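Local coordinates for UDP-N-acetylglucosamine 2-epimerase (Listeria monocytogenes, PDB 3OT5), which probably catalyses the reversible epimerisation of UDP-N-acetylglucosamine to UDP-N-acetylmannosamine at C2 of the sugar, at residues R149-Y154 / K181-A186; T126-G131 / E160-L165. All blocks are in the same frame, centred on the assembly; numbering follows the deposited sequence.

Both contacts lie in the N-terminal Rossmann-like domain. From the N terminus the chain meets 126-131 first, on helix 125-136. It then runs through strand 140-144 into the loop with 149-154, and on to 160-165 on helix 159-169. That step closes interaction 2. Strand 172-175 and helix 178-186 follow, and residues 181-186 close interaction 1. The two closures cross, because 149-154 lies between the halves of interaction 2. Glu160 joins them: its carboxylate accepts hydrogen bonds from the backbone N of Thr150 (to OE1) and of Trp151 (to OE2). Interaction 2 joins helices 125-136 and 159-169; interaction 1 joins the loop after strand 140-144 to helix 178-186.

Interaction 1. Residues R149-Y154 / K181-A186; sequences RTWNKY and KENLLA
Asn183 is the residue of the helix that meets the loop at both Arg149 and Trp151. Its CG lies beside the backbone N and anti to the carbonyl carbon (chi1 -68°), and the amide reaches into the loop. The amide nitrogen ND2 passes the aliphatic start of Arg149, 3.7 Å from Arg149 CB. The two side chains run past each other in opposite directions. ND2 is hydrogen-bonded to the carbonyl O of Gly147, just before the loop segment, which helps fix how the amide is turned. Its oxygen OD1 comes to the edge of the Trp151 ring, near the ring plane, 3.4 Å from Trp151 CZ2. The ring and amide planes stand 78° apart, so the two groups are not stacked. Within the loop, Arg149 CB lies over the centre of one indole face, 3.6 Å above its plane. Arg149 then bends at chi2 (-73°) and runs toward Leu184. Its NH2 reaches Leu184 CD2 at 3.5 Å, meeting the methyl obliquely. The polar end of Arg149 has its own partner, a salt bridge from NE to Glu187 just beyond the helix segment. Behind the contact, Leu184 packs on strands 172-175 and 194-196 of the parallel sheet of the N-terminal Rossmann-like domain. Arg149 also touches Glu160, Arg163 and Gln164, so its side chain lies between helices 159-169 and 178-186.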
loop_
_atom_site.group_PDB
_atom_site.type_symbol
_atom_site.label_atom_id
_atom_site.label_comp_id
_atom_site.label_asym_id
_atom_site.label_seq_id
_atom_site.Cartn_x
_atom_site.Cartn_y
_atom_site.Cartn_z
ATOM N N ARG A 149 -4.451 -10.451 9.163
ATOM C CA ARG A 149 -5.641 -10.985 9.777
ATOM C C ARG A 149 -6.235 -10.069 10.832
ATOM O O ARG A 149 -5.521 -9.436 11.595
ATOM C CB ARG A 149 -5.328 -12.304 10.524
ATOM C CG ARG A 149 -4.816 -13.479 9.750
ATOM C CD ARG A 149 -5.862 -14.154 8.898
ATOM N NE ARG A 149 -5.313 -15.344 8.243
ATOM C CZ ARG A 149 -4.750 -15.356 7.035
ATOM N NH1 ARG A 149 -4.651 -14.247 6.310
ATOM N NH2 ARG A 149 -4.274 -16.489 6.547
ATOM N N THR A 150 -7.560 -10.029 10.854
ATOM C CA THR A 150 -8.311 -9.345 11.888
ATOM C C THR A 150 -9.012 -10.481 12.640
ATOM O O THR A 150 -9.563 -10.277 13.698
ATOM C CB THR A 150 -9.375 -8.417 11.331
ATOM O OG1 THR A 150 -10.320 -9.191 10.572
ATOM C CG2 THR A 150 -8.738 -7.325 10.446
ATOM N N TRP A 151 -8.999 -11.683 12.062
ATOM C CA TRP A 151 -9.653 -12.862 12.644
ATOM C C TRP A 151 -11.185 -12.685 12.747
ATOM O O TRP A 151 -11.875 -13.483 13.399
ATOM C CB TRP A 151 -9.065 -13.209 14.019
ATOM C CG TRP A 151 -7.549 -13.292 14.039
ATOM C CD1 TRP A 151 -6.681 -12.394 14.610
ATOM C CD2 TRP A 151 -6.742 -14.302 13.442
ATOM N NE1 TRP A 151 -5.385 -12.805 14.421
ATOM C CE2 TRP A 151 -5.393 -13.972 13.705
ATOM C CE3 TRP A 151 -7.023 -15.464 12.719
ATOM C CZ2 TRP A 151 -4.331 -14.762 13.268
ATOM C CZ3 TRP A 151 -5.967 -16.246 12.282
ATOM C CH2 TRP A 151 -4.638 -15.893 12.561
ATOM N N ASN A 152 -11.702 -11.629 12.125
ATOM C CA ASN A 152 -13.125 -11.372 12.096
ATOM C C ASN A 152 -13.616 -11.600 10.664
ATOM O O ASN A 152 -13.429 -10.766 9.787
ATOM C CB ASN A 152 -13.438 -9.959 12.576
ATOM C CG ASN A 152 -14.923 -9.696 12.628
ATOM O OD1 ASN A 152 -15.694 -10.223 11.815
ATOM N ND2 ASN A 152 -15.337 -8.870 13.564
ATOM N N LYS A 153 -14.253 -12.740 10.434
ATOM C CA LYS A 153 -14.713 -13.091 9.091
ATOM C C LYS A 153 -15.565 -12.032 8.377
ATOM O O LYS A 153 -15.617 -12.034 7.152
ATOM C CB LYS A 153 -15.408 -14.459 9.103
ATOM C CG LYS A 153 -16.609 -14.563 10.002
ATOM C CD LYS A 153 -17.181 -15.989 10.013
ATOM C CE LYS A 153 -17.652 -16.429 8.616
ATOM N NZ LYS A 153 -18.284 -17.775 8.610
ATOM N N TYR A 154 -16.202 -11.129 9.121
ATOM C CA TYR A 154 -17.034 -10.089 8.513
ATOM C C TYR A 154 -16.485 -8.650 8.604
ATOM O O TYR A 154 -17.216 -7.697 8.346
ATOM C CB TYR A 154 -18.445 -10.091 9.112
ATOM C CG TYR A 154 -19.197 -11.394 8.967
ATOM C CD1 TYR A 154 -19.313 -12.012 7.733
ATOM C CD2 TYR A 154 -19.875 -11.949 10.047
ATOM C CE1 TYR A 154 -20.019 -13.190 7.591
ATOM C CE2 TYR A 154 -20.598 -13.124 9.915
ATOM C CZ TYR A 154 -20.667 -13.739 8.686
ATOM O OH TYR A 154 -21.374 -14.903 8.540
ATOM N N LYS A 181 3.480 -13.410 9.268
ATOM C CA LYS A 181 4.074 -14.738 9.217
ATOM C C LYS A 181 3.545 -15.559 10.376
ATOM O O LYS A 181 3.102 -16.689 10.181
ATOM C CB LYS A 181 5.610 -14.682 9.223
ATOM C CG LYS A 181 6.282 -16.059 9.251
ATOM C CD LYS A 181 7.763 -15.976 8.881
ATOM C CE LYS A 181 8.392 -17.352 8.711
ATOM N NZ LYS A 181 9.759 -17.252 8.106
ATOM N N GLU A 182 3.592 -14.986 11.576
ATOM C CA GLU A 182 3.089 -15.656 12.772
ATOM C C GLU A 182 1.615 -16.046 12.614
ATOM O O GLU A 182 1.211 -17.115 13.044
ATOM C CB GLU A 182 3.291 -14.769 13.996
ATOM C CG GLU A 182 4.756 -14.603 14.358
ATOM C CD GLU A 182 4.993 -13.560 15.420
ATOM O OE1 GLU A 182 6.082 -13.587 16.028
ATOM O OE2 GLU A 182 4.097 -12.713 15.647
ATOM N N ASN A 183 0.813 -15.166 12.026
ATOM C CA ASN A 183 -0.594 -15.477 11.782
ATOM C C ASN A 183 -0.700 -16.747 10.974
ATOM O O ASN A 183 -1.509 -17.623 11.273
ATOM C CB ASN A 183 -1.285 -14.342 11.019
ATOM C CG ASN A 183 -1.424 -13.081 11.857
ATOM O OD1 ASN A 183 -1.308 -13.122 13.074
ATOM N ND2 ASN A 183 -1.692 -11.971 11.210
ATOM N N LEU A 184 0.132 -16.850 9.945
ATOM C CA LEU A 184 0.120 -18.018 9.087
ATOM C C LEU A 184 0.586 -19.242 9.861
ATOM O O LEU A 184 0.023 -20.323 9.703
ATOM C CB LEU A 184 0.947 -17.773 7.824
ATOM C CG LEU A 184 0.296 -16.777 6.857
ATOM C CD1 LEU A 184 1.294 -16.259 5.830
ATOM C CD2 LEU A 184 -0.948 -17.414 6.186
ATOM N N LEU A 185 1.593 -19.071 10.711
ATOM C CA LEU A 185 2.090 -20.183 11.519
ATOM C C LEU A 185 1.022 -20.686 12.491
ATOM O O LEU A 185 0.898 -21.892 12.693
ATOM C CB LEU A 185 3.351 -19.796 12.286
ATOM C CG LEU A 185 4.590 -19.554 11.427
ATOM C CD1 LEU A 185 5.752 -19.079 12.299
ATOM C CD2 LEU A 185 4.965 -20.812 10.654
ATOM N N ALA A 186 0.263 -19.765 13.086
ATOM C CA ALA A 186 -0.795 -20.131 14.040
ATOM C C ALA A 186 -1.889 -20.967 13.364
ATOM O O ALA A 186 -2.577 -21.747 14.023
ATOM C CB ALA A 186 -1.387 -18.888 14.699
#

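Interaction 2. Residues T126-G131 / E160-L165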
loop_
_atom_site.group_PDB
_atom_site.type_symbol
_atom_site.label_atom_id
_atom_site.label_comp_id
_atom_site.label_asym_id
_atom_site.label_seq_id
_atom_site.Cartn_x
_atom_site.Cartn_y
_atom_site.Cartn_z
ATOM N N THR A 126 -10.767 -10.735 -6.604
ATOM C CA THR A 126 -10.092 -11.161 -7.818
ATOM C C THR A 126 -8.935 -12.096 -7.477
ATOM O O THR A 126 -8.780 -13.134 -8.095
ATOM C CB THR A 126 -9.603 -9.949 -8.627
ATOM O OG1 THR A 126 -8.860 -9.075 -7.764
ATOM C CG2 THR A 126 -10.783 -9.183 -9.184
ATOM N N SER A 127 -8.161 -11.756 -6.455
ATOM C CA SER A 127 -7.038 -12.593 -6.038
ATOM C C SER A 127 -7.455 -13.960 -5.545
ATOM O O SER A 127 -6.799 -14.970 -5.837
ATOM C CB SER A 127 -6.233 -11.900 -4.955
ATOM O OG SER A 127 -5.570 -10.804 -5.523
ATOM N N PHE A 128 -8.520 -13.997 -4.764
ATOM C CA PHE A 128 -9.014 -15.258 -4.255
ATOM C C PHE A 128 -9.498 -16.119 -5.397
ATOM O O PHE A 128 -9.148 -17.292 -5.483
ATOM C CB PHE A 128 -10.135 -15.036 -3.257
ATOM C CG PHE A 128 -11.061 -16.210 -3.124
ATOM C CD1 PHE A 128 -10.618 -17.413 -2.592
ATOM C CD2 PHE A 128 -12.389 -16.106 -3.534
ATOM C CE1 PHE A 128 -11.471 -18.478 -2.468
ATOM C CE2 PHE A 128 -13.245 -17.172 -3.396
ATOM C CZ PHE A 128 -12.784 -18.362 -2.866
ATOM N N ALA A 129 -10.285 -15.520 -6.278
ATOM C CA ALA A 129 -10.859 -16.242 -7.411
ATOM C C ALA A 129 -9.784 -16.804 -8.343
ATOM O O ALA A 129 -9.871 -17.935 -8.816
ATOM C CB ALA A 129 -11.806 -15.331 -8.180
ATOM N N ALA A 130 -8.785 -15.984 -8.606
ATOM C CA ALA A 130 -7.685 -16.371 -9.466
ATOM C C ALA A 130 -6.884 -17.459 -8.758
ATOM O O ALA A 130 -6.346 -18.373 -9.393
ATOM C CB ALA A 130 -6.823 -15.154 -9.785
ATOM N N GLY A 131 -6.812 -17.365 -7.435
ATOM C CA GLY A 131 -6.102 -18.342 -6.645
ATOM C C GLY A 131 -6.764 -19.688 -6.770
ATOM O O GLY A 131 -6.110 -20.712 -6.985
ATOM N N GLU A 160 -11.121 -10.169 4.725
ATOM C CA GLU A 160 -10.534 -11.082 5.717
ATOM C C GLU A 160 -10.681 -12.526 5.221
ATOM O O GLU A 160 -9.723 -13.314 5.244
ATOM C CB GLU A 160 -11.200 -10.939 7.077
ATOM C CG GLU A 160 -10.727 -11.926 8.152
ATOM C CD GLU A 160 -9.280 -11.740 8.598
ATOM O OE1 GLU A 160 -8.601 -10.778 8.182
ATOM O OE2 GLU A 160 -8.825 -12.564 9.407
ATOM N N MET A 161 -11.875 -12.874 4.768
ATOM C CA MET A 161 -12.105 -14.231 4.281
ATOM C C MET A 161 -11.295 -14.470 3.023
ATOM O O MET A 161 -10.757 -15.551 2.840
ATOM C CB MET A 161 -13.579 -14.510 4.015
ATOM C CG MET A 161 -13.842 -15.984 3.664
ATOM S SD MET A 161 -13.381 -17.081 5.048
ATOM C CE MET A 161 -14.610 -16.652 6.263
ATOM N N ASN A 162 -11.193 -13.467 2.156
ATOM C CA ASN A 162 -10.399 -13.621 0.952
ATOM C C ASN A 162 -8.986 -14.044 1.290
ATOM O O ASN A 162 -8.507 -15.062 0.801
ATOM C CB ASN A 162 -10.384 -12.351 0.106
ATOM C CG ASN A 162 -11.673 -12.159 -0.670
ATOM O OD1 ASN A 162 -12.408 -13.113 -0.852
ATOM N ND2 ASN A 162 -11.958 -10.918 -1.120
ATOM N N ARG A 163 -8.338 -13.299 2.168
ATOM C CA ARG A 163 -6.953 -13.611 2.504
ATOM C C ARG A 163 -6.800 -14.919 3.267
ATOM O O ARG A 163 -5.726 -15.550 3.217
ATOM C CB ARG A 163 -6.297 -12.434 3.217
ATOM C CG ARG A 163 -6.929 -12.010 4.506
ATOM C CD ARG A 163 -6.567 -10.566 4.749
ATOM N NE ARG A 163 -7.235 -9.995 5.903
ATOM C CZ ARG A 163 -7.269 -8.692 6.156
ATOM N NH1 ARG A 163 -6.705 -7.836 5.307
ATOM N NH2 ARG A 163 -7.889 -8.239 7.236
ATOM N N GLN A 164 -7.849 -15.333 3.980
ATOM C CA GLN A 164 -7.769 -16.601 4.680
ATOM C C GLN A 164 -7.913 -17.737 3.670
ATOM O O GLN A 164 -7.166 -18.705 3.732
ATOM C CB GLN A 164 -8.796 -16.739 5.789
ATOM C CG GLN A 164 -8.509 -15.934 7.034
ATOM C CD GLN A 164 -9.482 -16.277 8.156
ATOM O OE1 GLN A 164 -9.879 -17.426 8.297
ATOM N NE2 GLN A 164 -9.846 -15.287 8.971
ATOM N N LEU A 165 -8.847 -17.610 2.728
ATOM C CA LEU A 165 -9.049 -18.651 1.716
ATOM C C LEU A 165 -7.818 -18.749 0.833
ATOM O O LEU A 165 -7.312 -19.844 0.569
ATOM C CB LEU A 165 -10.301 -18.383 0.874
ATOM C CG LEU A 165 -11.635 -18.464 1.647
ATOM C CD1 LEU A 165 -12.770 -18.039 0.771
ATOM C CD2 LEU A 165 -11.871 -19.876 2.169
#
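Phe128 and Leu165 form an apolar helix-to-helix contact, with a CH-pi interaction at its centre. It sits in the N-terminal Rossmann-like domain, where helices 125-136 and 159-169 both follow strands of the seven-stranded parallel sheet. The backbones come nearest at Phe128 and Asn162, whose CA atoms are 5.6 Å apart. Phe128 carries the contact from its helix. With CG anti to the backbone N (chi1 156°), the Phe128 ring is carried across to Leu165, with one face under its methyl CD1. That methyl lies 3.9 Å from the ring centroid and 29° off the normal. Asn162 meets the root of the same side chain, with OD1 3.8 Å from Phe128 CB. The amide and ring planes are nearly parallel, 15° apart, but OD1 approaches the ring obliquely. Asn162 ND2 donates to the carbonyl O of Asp123, just before helix 125-136, and to OG1 of Thr125, its first residue. Asn162 thus links the two helices through the residues that precede the segment. Phe128 also touches Thr99 of helix 95-113, and Thr166 and Met169 further along the partner helix. Leu165 CB adds a second carbon to the methyl: Phe128 CE1 lies 3.5 Å from both Leu165 CD1 and Leu165 CB.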